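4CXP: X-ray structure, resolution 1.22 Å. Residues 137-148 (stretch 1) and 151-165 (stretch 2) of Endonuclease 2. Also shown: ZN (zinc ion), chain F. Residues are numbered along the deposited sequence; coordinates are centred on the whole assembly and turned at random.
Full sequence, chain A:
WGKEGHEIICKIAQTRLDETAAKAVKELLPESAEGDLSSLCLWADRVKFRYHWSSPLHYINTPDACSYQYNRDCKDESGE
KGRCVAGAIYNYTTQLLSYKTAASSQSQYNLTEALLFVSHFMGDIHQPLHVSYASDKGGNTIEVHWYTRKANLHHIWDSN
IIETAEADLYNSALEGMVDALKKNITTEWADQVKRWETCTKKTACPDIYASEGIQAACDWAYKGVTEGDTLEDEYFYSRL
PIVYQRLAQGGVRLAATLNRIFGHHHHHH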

ATOM      1  N   LYS A 137      17.172   4.928  -1.777  1.00 14.97           N
ATOM      2  CA  LYS A 137      16.500   3.649  -1.666  1.00 15.45           C
ATOM      3  C   LYS A 137      15.148   3.809  -0.979  1.00 14.11           C
ATOM      4  O   LYS A 137      14.810   3.101  -0.027  1.00 13.92           O
ATOM      5  CB  LYS A 137      17.388   2.617  -0.975  1.00 17.23           C
ATOM      6  CG  LYS A 137      18.719   2.422  -1.670  1.00 21.69           C
ATOM      7  CD  LYS A 137      19.465   1.220  -1.138  1.00 26.54           C
ATOM      8  N   GLY A 138      14.360   4.756  -1.456  1.00 13.37           N
ATOM      9  CA  GLY A 138      13.042   4.972  -0.897  1.00 12.90           C
ATOM     10  C   GLY A 138      13.059   5.368   0.568  1.00 11.38           C
ATOM     11  O   GLY A 138      12.172   4.995   1.335  1.00 11.25           O
ATOM     12  N   GLY A 139      14.074   6.127   0.962  1.00 11.74           N
ATOM     13  CA  GLY A 139      14.245   6.534   2.326  1.00 11.57           C
ATOM     14  C   GLY A 139      14.925   5.537   3.236  1.00 11.18           C
ATOM     15  O   GLY A 139      15.179   5.842   4.390  1.00 12.21           O
ATOM     16  N   ASN A 140      15.252   4.355   2.728  1.00 11.51           N
ATOM     17  CA  ASN A 140      15.936   3.357   3.530  1.00 12.57           C
ATOM     18  C   ASN A 140      17.313   3.799   4.002  1.00 13.32           C
ATOM     19  O   ASN A 140      17.749   3.349   5.053  1.00 16.42           O
ATOM     20  CB  ASN A 140      16.046   2.032   2.798  1.00 14.95           C
ATOM     21  CG  ASN A 140      14.810   1.204   2.925  1.00 16.02           C
ATOM     22  OD1 ASN A 140      14.564   0.610   3.978  1.00 18.46           O
ATOM     23  ND2 ASN A 140      14.011   1.153   1.868  1.00 17.75           N
ATOM     24  N   THR A 141      17.977   4.689   3.263  1.00 13.67           N
ATOM     25  CA  THR A 141      19.316   5.123   3.650  1.00 14.87           C
ATOM     26  C   THR A 141      19.302   6.388   4.502  1.00 14.27           C
ATOM     27  O   THR A 141      20.368   6.887   4.848  1.00 17.79           O
ATOM     28  CB  THR A 141      20.212   5.355   2.419  1.00 18.63           C
ATOM     29  OG1 THR A 141      19.728   6.484   1.702  1.00 21.28           O
ATOM     30  CG2 THR A 141      20.254   4.137   1.515  1.00 23.10           C
ATOM     31  N   ILE A 142      18.117   6.915   4.828  1.00 13.30           N
ATOM     32  CA  ILE A 142      18.004   8.110   5.657  1.00 12.51           C
ATOM     33  C   ILE A 142      17.834   7.645   7.100  1.00 12.32           C
ATOM     34  O   ILE A 142      16.770   7.165   7.505  1.00 12.80           O
ATOM     35  CB  ILE A 142      16.843   9.005   5.213  1.00 12.42           C
ATOM     36  CG1 ILE A 142      17.005   9.402   3.749  1.00 13.78           C
ATOM     37  CG2 ILE A 142      16.726  10.211   6.141  1.00 14.17           C
ATOM     38  CD1 ILE A 142      15.839  10.185   3.206  1.00 15.71           C
ATOM     39  N   GLU A 143      18.916   7.734   7.858  1.00 13.20           N
ATOM     40  CA  GLU A 143      18.971   7.207   9.221  1.00 13.28           C
ATOM     41  C   GLU A 143      18.701   8.340  10.204  1.00 12.60           C
ATOM     42  O   GLU A 143      19.411   9.355  10.213  1.00 14.47           O
ATOM     43  CB  GLU A 143      20.343   6.573   9.481  1.00 16.06           C
ATOM     44  CG  GLU A 143      20.549   5.253   8.739  1.00 19.52           C
ATOM     45  CD  GLU A 143      19.701   4.084   9.274  1.00 22.48           C
ATOM     46  OE1 GLU A 143      18.970   4.218  10.284  1.00 25.08           O
ATOM     47  OE2 GLU A 143      19.780   2.993   8.679  1.00 27.73           O
ATOM     48  N   VAL A 144      17.647   8.160  10.999  1.00 12.14           N
ATOM     49  CA  VAL A 144      17.156   9.152  11.948  1.00 11.70           C
ATOM     50  C   VAL A 144      16.869   8.433  13.262  1.00 12.01           C
ATOM     51  O   VAL A 144      17.282   7.284  13.459  1.00 13.47           O
ATOM     52  CB  VAL A 144      15.916   9.899  11.381  1.00 12.46           C
ATOM     53  CG1 VAL A 144      16.313  10.696  10.154  1.00 13.63           C
ATOM     54  CG2 VAL A 144      14.776   8.950  11.042  1.00 14.15           C
ATOM     55  N   HIS A 145      16.189   9.109  14.175  1.00 13.07           N
ATOM     56  CA  HIS A 145      15.628   8.468  15.352  1.00 12.41           C
ATOM     57  C   HIS A 145      14.123   8.645  15.303  1.00 11.66           C
ATOM     58  O   HIS A 145      13.624   9.710  14.924  1.00 12.91           O
ATOM     59  CB  HIS A 145      16.176   9.071  16.653  1.00 14.82           C
ATOM     60  CG  HIS A 145      17.523   8.523  17.075  1.00 22.10           C
ATOM     61  ND1 HIS A 145      18.689   8.809  16.405  1.00 26.93           N
ATOM     62  CD2 HIS A 145      17.878   7.686  18.083  1.00 24.91           C
ATOM     63  CE1 HIS A 145      19.710   8.201  16.987  1.00 26.33           C
ATOM     64  NE2 HIS A 145      19.241   7.505  18.010  1.00 27.14           N
ATOM     65  N   TRP A 146      13.400   7.589  15.671  1.00 10.38           N
ATOM     66  CA  TRP A 146      11.967   7.643  15.946  1.00  9.77           C
ATOM     67  C   TRP A 146      11.840   7.681  17.460  1.00  9.60           C
ATOM     68  O   TRP A 146      12.153   6.703  18.142  1.00 10.49           O
ATOM     69  CB  TRP A 146      11.247   6.419  15.367  1.00  9.37           C
ATOM     70  CG  TRP A 146       9.769   6.486  15.579  1.00  9.42           C
ATOM     71  CD1 TRP A 146       9.016   5.691  16.382  1.00  9.72           C
ATOM     72  CD2 TRP A 146       8.870   7.415  14.973  1.00  9.30           C
ATOM     73  NE1 TRP A 146       7.699   6.070  16.317  1.00 10.12           N
ATOM     74  CE2 TRP A 146       7.587   7.125  15.455  1.00  9.15           C
ATOM     75  CE3 TRP A 146       9.033   8.490  14.086  1.00  9.75           C
ATOM     76  CZ2 TRP A 146       6.477   7.853  15.078  1.00 10.17           C
ATOM     77  CZ3 TRP A 146       7.921   9.203  13.704  1.00 10.37           C
ATOM     78  CH2 TRP A 146       6.663   8.886  14.202  1.00 10.55           C
ATOM     79  N   TYR A 147      11.485   8.841  17.995  1.00 10.15           N
ATOM     80  CA  TYR A 147      11.596   9.079  19.435  1.00 10.52           C
ATOM     81  C   TYR A 147      13.019   8.716  19.855  1.00 11.45           C
ATOM     82  O   TYR A 147      13.956   9.277  19.289  1.00 13.37           O
ATOM     83  CB  TYR A 147      10.453   8.412  20.213  1.00 10.64           C
ATOM     84  CG  TYR A 147       9.099   9.024  19.876  1.00 10.19           C
ATOM     85  CD1 TYR A 147       8.365   8.594  18.783  1.00 10.38           C
ATOM     86  CD2 TYR A 147       8.569  10.046  20.634  1.00 10.70           C
ATOM     87  CE1 TYR A 147       7.145   9.173  18.457  1.00 10.28           C
ATOM     88  CE2 TYR A 147       7.355  10.621  20.325  1.00 10.35           C
ATOM     89  CZ  TYR A 147       6.634  10.176  19.233  1.00  9.88           C
ATOM     90  OH  TYR A 147       5.419  10.711  18.887  1.00 10.84           O
ATOM     91  N   THR A 148      13.212   7.802  20.793  1.00 11.77           N
ATOM     92  CA  THR A 148      14.555   7.546  21.311  1.00 13.37           C
ATOM     93  C   THR A 148      15.334   6.467  20.555  1.00 14.49           C
ATOM     94  O   THR A 148      16.483   6.220  20.902  1.00 17.86           O
ATOM     95  CB  THR A 148      14.545   7.140  22.782  1.00 15.22           C
ATOM     96  OG1 THR A 148      14.032   5.809  22.882  1.00 16.50           O
ATOM     97  CG2 THR A 148      13.755   8.100  23.626  1.00 16.47           C
ATOM     98  N   ALA A 151      16.038   4.517  13.608  1.00 12.69           N
ATOM     99  CA  ALA A 151      15.167   4.017  12.563  1.00 12.23           C
ATOM    100  C   ALA A 151      15.507   4.696  11.272  1.00 11.72           C
ATOM    101  O   ALA A 151      15.947   5.832  11.269  1.00 15.68           O
ATOM    102  CB  ALA A 151      13.703   4.275  12.887  1.00 14.81           C
ATOM    103  N   ASN A 152      15.256   4.037  10.162  1.00 11.15           N
ATOM    104  CA  ASN A 152      15.341   4.724   8.884  1.00 10.90           C
ATOM    105  C   ASN A 152      13.968   5.256   8.478  1.00  9.43           C
ATOM    106  O   ASN A 152      12.928   4.802   8.954  1.00  9.87           O
ATOM    107  CB  ASN A 152      16.002   3.867   7.802  1.00 12.18           C
ATOM    108  CG  ASN A 152      15.134   2.732   7.342  1.00 12.01           C
ATOM    109  OD1 ASN A 152      14.100   2.938   6.734  1.00 12.09           O
ATOM    110  ND2 ASN A 152      15.556   1.510   7.620  1.00 16.44           N
ATOM    111  N   LEU A 153      13.975   6.246   7.593  1.00  9.33           N
ATOM    112  CA  LEU A 153      12.753   6.950   7.261  1.00  9.24           C
ATOM    113  C   LEU A 153      11.737   6.017   6.582  1.00  8.57           C
ATOM    114  O   LEU A 153      10.533   6.132   6.796  1.00  8.66           O
ATOM    115  CB  LEU A 153      13.056   8.161   6.388  1.00  9.29           C
ATOM    116  CG  LEU A 153      11.867   9.077   6.128  1.00  9.85           C
ATOM    117  CD1 LEU A 153      11.335   9.699   7.414  1.00 10.74           C
ATOM    118  CD2 LEU A 153      12.248  10.141   5.112  1.00 10.26           C
ATOM    119  N   HIS A 154      12.219   5.112   5.734  1.00  9.12           N
ATOM    120  CA  HIS A 154      11.325   4.174   5.101  1.00  8.78           C
ATOM    121  C   HIS A 154      10.546   3.346   6.134  1.00  8.40           C
ATOM    122  O   HIS A 154       9.328   3.190   6.034  1.00  8.87           O
ATOM    123  CB  HIS A 154      12.085   3.265   4.126  1.00  9.43           C
ATOM    124  CG  HIS A 154      11.173   2.400   3.336  1.00  9.08           C
ATOM    125  ND1 HIS A 154      10.795   2.695   2.051  1.00  9.17           N
ATOM    126  CD2 HIS A 154      10.488   1.286   3.673  1.00  9.10           C
ATOM    127  CE1 HIS A 154       9.933   1.786   1.631  1.00  9.29           C
ATOM    128  NE2 HIS A 154       9.715   0.925   2.608  1.00  9.37           N
ATOM    129  N   HIS A 155      11.274   2.832   7.117  1.00  8.95           N
ATOM    130  CA  HIS A 155      10.677   2.027   8.155  1.00  9.40           C
ATOM    131  C   HIS A 155       9.676   2.823   8.990  1.00  8.44           C
ATOM    132  O   HIS A 155       8.664   2.285   9.445  1.00  8.88           O
ATOM    133  CB  HIS A 155      11.783   1.426   9.040  1.00 11.12           C
ATOM    134  CG  HIS A 155      11.291   0.357   9.970  1.00 12.85           C
ATOM    135  ND1 HIS A 155      10.845   0.596  11.252  1.00 14.78           N
ATOM    136  CD2 HIS A 155      11.166  -0.973   9.780  1.00 18.88           C
ATOM    137  CE1 HIS A 155      10.498  -0.546  11.823  1.00 16.12           C
ATOM    138  NE2 HIS A 155      10.682  -1.513  10.950  1.00 20.50           N
ATOM    139  N   ILE A 156       9.960   4.093   9.205  1.00  8.30           N
ATOM    140  CA  ILE A 156       9.025   4.950   9.932  1.00  8.35           C
ATOM    141  C   ILE A 156       7.678   4.967   9.216  1.00  7.73           C
ATOM    142  O   ILE A 156       6.632   4.904   9.867  1.00  8.21           O
ATOM    143  CB  ILE A 156       9.647   6.348  10.139  1.00  9.06           C
ATOM    144  CG1 ILE A 156      10.726   6.248  11.236  1.00  9.56           C
ATOM    145  CG2 ILE A 156       8.594   7.382  10.483  1.00  9.34           C
ATOM    146  CD1 ILE A 156      11.630   7.449  11.322  1.00 10.73           C
ATOM    147  N   TRP A 157       7.691   5.082   7.885  1.00  7.67           N
ATOM    148  CA  TRP A 157       6.472   5.068   7.103  1.00  7.55           C
ATOM    149  C   TRP A 157       5.858   3.685   6.971  1.00  7.55           C
ATOM    150  O   TRP A 157       4.629   3.551   6.996  1.00  8.42           O
ATOM    151  CB  TRP A 157       6.735   5.758   5.760  1.00  7.77           C
ATOM    152  CG  TRP A 157       6.741   7.240   5.924  1.00  8.04           C
ATOM    153  CD1 TRP A 157       7.751   8.027   6.429  1.00  8.51           C
ATOM    154  CD2 TRP A 157       5.615   8.109   5.738  1.00  8.16           C
ATOM    155  NE1 TRP A 157       7.317   9.326   6.521  1.00  9.01           N
ATOM    156  CE2 TRP A 157       6.018   9.400   6.096  1.00  8.60           C
ATOM    157  CE3 TRP A 157       4.311   7.915   5.277  1.00  8.99           C
ATOM    158  CZ2 TRP A 157       5.160  10.493   6.020  1.00  9.87           C
ATOM    159  CZ3 TRP A 157       3.474   8.999   5.185  1.00 10.20           C
ATOM    160  CH2 TRP A 157       3.899  10.272   5.558  1.00 10.46           C
ATOM    161  N   ASP A 158       6.666   2.637   6.856  1.00  7.33           N
ATOM    162  CA  ASP A 158       6.091   1.298   6.786  1.00  7.74           C
ATOM    163  C   ASP A 158       5.404   0.916   8.102  1.00  7.50           C
ATOM    164  O   ASP A 158       4.357   0.258   8.064  1.00  8.42           O
ATOM    165  CB  ASP A 158       7.166   0.223   6.534  1.00  7.84           C
ATOM    166  CG  ASP A 158       7.494  -0.024   5.074  1.00  7.91           C
ATOM    167  OD1 ASP A 158       6.765   0.414   4.155  1.00  8.16           O
ATOM    168  OD2 ASP A 158       8.507  -0.740   4.843  1.00  9.25           O
ATOM    169  N   SER A 159       6.040   1.272   9.221  1.00  7.93           N
ATOM    170  CA  SER A 159       5.722   0.681  10.504  1.00  8.90           C
ATOM    171  C   SER A 159       5.634   1.637  11.681  1.00  8.24           C
ATOM    172  O   SER A 159       4.700   1.543  12.474  1.00  8.93           O
ATOM    173  CB  SER A 159       6.760  -0.407  10.837  1.00 11.78           C
ATOM    174  OG  SER A 159       6.668  -1.477   9.927  1.00 13.29           O
ATOM    175  N   ASN A 160       6.626   2.500  11.907  1.00  8.25           N
ATOM    176  CA  ASN A 160       6.675   3.170  13.214  1.00  8.79           C
ATOM    177  C   ASN A 160       5.514   4.101  13.471  1.00  7.78           C
ATOM    178  O   ASN A 160       4.984   4.113  14.587  1.00  8.56           O
ATOM    179  CB  ASN A 160       7.973   3.939  13.458  1.00  9.37           C
ATOM    180  CG  ASN A 160       9.186   3.052  13.461  1.00 10.97           C
ATOM    181  OD1 ASN A 160       9.561   2.452  14.491  1.00 18.59           O
ATOM    182  ND2 ASN A 160       9.818   2.972  12.352  1.00 12.04           N
ATOM    183  N   ILE A 161       5.108   4.903  12.487  1.00  8.00           N
ATOM    184  CA  ILE A 161       3.979   5.802  12.702  1.00  7.63           C
ATOM    185  C   ILE A 161       2.740   4.984  13.109  1.00  7.48           C
ATOM    186  O   ILE A 161       2.071   5.296  14.094  1.00  8.01           O
ATOM    187  CB  ILE A 161       3.681   6.678  11.477  1.00  7.89           C
ATOM    188  CG1 ILE A 161       4.843   7.642  11.204  1.00  8.71           C
ATOM    189  CG2 ILE A 161       2.384   7.427  11.678  1.00  8.80           C
ATOM    190  CD1 ILE A 161       4.773   8.285   9.841  1.00  9.57           C
ATOM    191  N   ILE A 162       2.434   3.948  12.335  1.00  7.51           N
ATOM    192  CA  ILE A 162       1.247   3.152  12.610  1.00  7.60           C
ATOM    193  C   ILE A 162       1.336   2.467  13.981  1.00  8.05           C
ATOM    194  O   ILE A 162       0.371   2.472  14.740  1.00  8.67           O
ATOM    195  CB  ILE A 162       1.010   2.129  11.485  1.00  8.11           C
ATOM    196  CG1 ILE A 162       0.667   2.850  10.180  1.00  8.66           C
ATOM    197  CG2 ILE A 162      -0.101   1.156  11.865  1.00  9.06           C
ATOM    198  CD1 ILE A 162       0.732   1.949   8.965  1.00  9.86           C
ATOM    199  N   GLU A 163       2.486   1.882  14.283  1.00  8.27           N
ATOM    200  CA  GLU A 163       2.652   1.181  15.552  1.00  9.41           C
ATOM    201  C   GLU A 163       2.506   2.122  16.735  1.00  8.47           C
ATOM    202  O   GLU A 163       1.920   1.758  17.759  1.00  9.18           O
ATOM    203  CB  GLU A 163       4.016   0.495  15.604  1.00 12.08           C
ATOM    204  CG  GLU A 163       4.166  -0.736  14.753  1.00 16.43           C
ATOM    205  CD  GLU A 163       5.637  -1.160  14.597  1.00 24.37           C
ATOM    206  OE1 GLU A 163       6.560  -0.398  14.978  1.00 30.09           O
ATOM    207  OE2 GLU A 163       5.883  -2.239  14.043  1.00 31.19           O
ATOM    208  N   THR A 164       3.078   3.312  16.634  1.00  8.78           N
ATOM    209  CA  THR A 164       2.999   4.274  17.716  1.00  9.06           C
ATOM    210  C   THR A 164       1.569   4.748  17.888  1.00  8.75           C
ATOM    211  O   THR A 164       1.084   4.906  19.010  1.00  9.54           O
ATOM    212  CB  THR A 164       3.982   5.423  17.470  1.00 10.13           C
ATOM    213  OG1 THR A 164       5.299   4.881  17.379  1.00 12.21           O
ATOM    214  CG2 THR A 164       3.919   6.440  18.570  1.00 11.19           C
ATOM    215  N   ALA A 165       0.862   4.972  16.781  1.00  8.02           N
ATOM    216  CA  ALA A 165      -0.549   5.328  16.877  1.00  8.54           C
ATOM    217  C   ALA A 165      -1.367   4.203  17.524  1.00  8.04           C
ATOM    218  O   ALA A 165      -2.196   4.454  18.403  1.00  8.35           O
ATOM    219  CB  ALA A 165      -1.111   5.680  15.522  1.00  8.93           C
TER
HETATM  220 ZN    ZN F 932       8.379  -0.775   2.681  1.00  9.68          ZN
HETATM  221  O   HOH W   1      13.235  -0.390   6.151  1.00 26.16           O
HETATM  222  O   HOH W   2      18.062   1.062   9.030  1.00 30.34           O
HETATM  223  O   HOH W   3      10.018  -1.975   2.195  1.00 14.05           O

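The apolar centre of the contact is Trp-146, a buried residue of which stretch 2 covers 133 Å², out of 756 Å² buried in all. With chi1 at -177° (t), the indole packs against Ile-156, Asn-160, Ile-161 and Thr-164 of the helix. CB of Asn-160 lies 3.5 Å from the centroid of the five-membered ring of Trp-146 and 9° off the ring normal, a CH-pi contact over the face. The six-membered ring meets aliphatic carbon: Trp-146 CZ3 is 3.8 Å from Ile-156 CG2, and Trp-146 CH2 is 3.7 Å from Ile-161 CG1. Val-144 extends this core, its CG2 3.5 Å from Ile-156 CD1. The small Ala-151 side chain keeps its CB 4.1 Å from Trp-146 CB.

A polar bond at the indole edge keeps its nitrogen satisfied within this buried setting: Trp-146 NE1 donates to Thr-164 OG1 (2.9 Å, 166°), and that hydroxyl in turn donates to Asn-160 O (2.9 Å).

Beside the core the backbones pair antiparallel. Val-144 N donates to Ala-151 O (2.9 Å) and Ala-151 N to Val-144 O (3.0 Å); past the bridge, Leu-153 N donates to Ile-142 O (2.9 Å). There the chain turns into the helix, and Asn-152, with chi1 of 71° (p), caps it by accepting at OD1 from His-155 N (2.9 Å).

Farther out, His-154 ND1 donates to Gly-138 O (2.8 Å, 151°), while its NE2 binds zinc at 2.2 Å; one imidazole thus joins loop and metal. Gly-139, at phi 83°, suits its place because a CB would be jammed against the preceding carbonyl and lie 3.4 Å from His-154 N. Asn-140 ND2, held by Lys-137 O at 2.8 Å, sits over the imidazole face. At the solvent edge, water 2 bridges Glu-143 OE2 (2.6 Å) and Asn-152 ND2 (2.9 Å).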